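Local coordinates for CarG (Serratia, PDB 4O7J), which confers intrinsic resistance to carbapenem antibiotics in its Serratia host and structurally resembles lysozyme inhibitors, at the interface of chains A and B. Residues are numbered along the deposited sequence; one frame, centred on the assembly and turned at random. Chains: chain A/B, CarG.

The interface of chains A and B. Residues chain A 46, 51-53, 125; chain B 28-30.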
loop_
_atom_site.group_PDB
_atom_site.type_symbol
_atom_site.label_atom_id
_atom_site.label_comp_id
_atom_site.label_asym_id
_atom_site.label_seq_id
_atom_site.Cartn_x
_atom_site.Cartn_y
_atom_site.Cartn_z
ATOM N N ARG A 46 -13.376 5.159 -8.228
ATOM C CA ARG A 46 -14.133 4.623 -9.352
ATOM C C ARG A 46 -15.572 5.117 -9.397
ATOM O O ARG A 46 -16.152 5.419 -8.373
ATOM C CB ARG A 46 -14.193 3.096 -9.276
ATOM C CG ARG A 46 -12.840 2.401 -9.286
ATOM C CD ARG A 46 -12.957 0.984 -8.736
ATOM N NE ARG A 46 -14.005 0.288 -9.445
ATOM C CZ ARG A 46 -13.866 -0.339 -10.615
ATOM N NH1 ARG A 46 -12.676 -0.455 -11.208
ATOM N NH2 ARG A 46 -14.952 -0.888 -11.199
ATOM N N TYR A 51 -12.535 2.146 -4.581
ATOM C CA TYR A 51 -11.225 2.734 -4.842
ATOM C C TYR A 51 -10.301 1.697 -5.435
ATOM O O TYR A 51 -10.322 0.520 -5.036
ATOM C CB TYR A 51 -10.610 3.339 -3.553
ATOM C CG TYR A 51 -11.272 4.583 -3.169
ATOM C CD1 TYR A 51 -12.480 4.562 -2.493
ATOM C CD2 TYR A 51 -10.749 5.823 -3.530
ATOM C CE1 TYR A 51 -13.144 5.732 -2.174
ATOM C CE2 TYR A 51 -11.415 6.999 -3.224
ATOM C CZ TYR A 51 -12.595 6.934 -2.517
ATOM O OH TYR A 51 -13.255 8.107 -2.196
ATOM N N SER A 52 -9.496 2.109 -6.405
ATOM C CA SER A 52 -8.614 1.220 -7.107
ATOM C C SER A 52 -7.143 1.569 -6.733
ATOM O O SER A 52 -6.652 2.698 -7.007
ATOM C CB SER A 52 -8.885 1.422 -8.570
ATOM O OG SER A 52 -8.256 0.471 -9.422
ATOM N N ILE A 53 -6.444 0.657 -6.109
ATOM C CA ILE A 53 -5.075 0.917 -5.668
ATOM C C ILE A 53 -4.132 0.772 -6.867
ATOM O O ILE A 53 -4.156 -0.224 -7.581
ATOM C CB ILE A 53 -4.701 0.050 -4.427
ATOM C CG1 ILE A 53 -3.308 0.460 -3.877
ATOM C CG2 ILE A 53 -4.697 -1.444 -4.749
ATOM C CD1 ILE A 53 -2.883 -0.253 -2.594
ATOM N N LEU A 125 -5.635 -1.448 -14.759
ATOM C CA LEU A 125 -6.573 -0.492 -15.252
ATOM C C LEU A 125 -6.008 0.929 -15.108
ATOM O O LEU A 125 -6.089 1.755 -16.058
ATOM C CB LEU A 125 -7.854 -0.581 -14.458
ATOM C CG LEU A 125 -8.914 0.444 -14.791
ATOM C CD1 LEU A 125 -9.226 0.406 -16.274
ATOM C CD2 LEU A 125 -10.126 0.172 -13.935
ATOM N N GLN B 28 -9.349 -2.055 -4.244
ATOM C CA GLN B 28 -9.106 -3.232 -5.017
ATOM C C GLN B 28 -8.072 -2.991 -6.047
ATOM O O GLN B 28 -7.926 -1.912 -6.475
ATOM C CB GLN B 28 -10.364 -3.625 -5.686
ATOM C CG GLN B 28 -10.976 -2.530 -6.489
ATOM C CD GLN B 28 -12.495 -2.696 -6.664
ATOM O OE1 GLN B 28 -13.257 -2.370 -5.780
ATOM N NE2 GLN B 28 -12.905 -3.190 -7.814
ATOM N N PHE B 29 -7.369 -4.031 -6.427
ATOM C CA PHE B 29 -6.437 -3.966 -7.535
ATOM C C PHE B 29 -7.228 -4.384 -8.749
ATOM O O PHE B 29 -7.574 -5.558 -8.888
ATOM C CB PHE B 29 -5.246 -4.872 -7.334
ATOM C CG PHE B 29 -4.301 -4.914 -8.504
ATOM C CD1 PHE B 29 -3.950 -3.749 -9.145
ATOM C CD2 PHE B 29 -3.770 -6.116 -8.956
ATOM C CE1 PHE B 29 -3.070 -3.764 -10.219
ATOM C CE2 PHE B 29 -2.881 -6.152 -10.013
ATOM C CZ PHE B 29 -2.547 -4.977 -10.660
ATOM N N ASP B 30 -7.411 -3.428 -9.639
ATOM C CA ASP B 30 -8.072 -3.608 -10.919
ATOM C C ASP B 30 -7.040 -3.898 -11.995
ATOM O O ASP B 30 -6.391 -3.014 -12.433
ATOM C CB ASP B 30 -8.809 -2.322 -11.272
ATOM C CG ASP B 30 -10.004 -2.114 -10.454
ATOM O OD1 ASP B 30 -10.718 -3.064 -10.236
ATOM O OD2 ASP B 30 -10.269 -1.014 -10.023
HETATM O O HOH W 1 -5.953 -0.815 -9.264
#
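A parallel beta bridge joins strand 51-53 of one CarG chain to the end of strand 22-29 of the other, pairing A:Ser52 with B:Gln28 across a two-fold symmetric interface of this carbapenem-resistance family protein; whether the dimer is the biological form, the structure alone does not show. The backbone N of B:Gln28 donates to the carbonyl O of A:Tyr51 (2.9 Å), and A:Ile53 N returns a bond to B:Gln28 O (3.0 Å). Just past the strand, the carboxylate of B:Asp30 carries the polar contact. Its OD2 takes two donors from opposite faces, which should limit its turning: the hydroxyl OG of A:Ser52 at 2.6 Å, on the anti side, and the guanidinium NH1 of A:Arg46 at 2.7 Å. The latter pair is also a salt bridge, but a slanted one, since NH1 stands 59° out of the carboxylate plane and the two flat groups are well turned from each other. A bend at chi3 (53°) in A:Arg46 turns its guanidinium toward the acid. A:Ser52 holds OG anti to its backbone N (chi1 -170°), where OG also meets a water at 2.6 Å; that water touches A:Ile53 O and B:Asp30 N as well, linking both backbones. The amide NE2 of B:Gln28, which is poorly ordered, lies tentatively over the rim of one guanidinium face and makes a long bond to B:Asp30 OD1 within its own chain on the syn side (3.3 Å). Beyond the acid, A:Leu125 N donates to B:Asp30 O at 2.9 Å, while its CB packs alongside B:Asp30 CB at 3.8 Å, the two side chains pointing the same way.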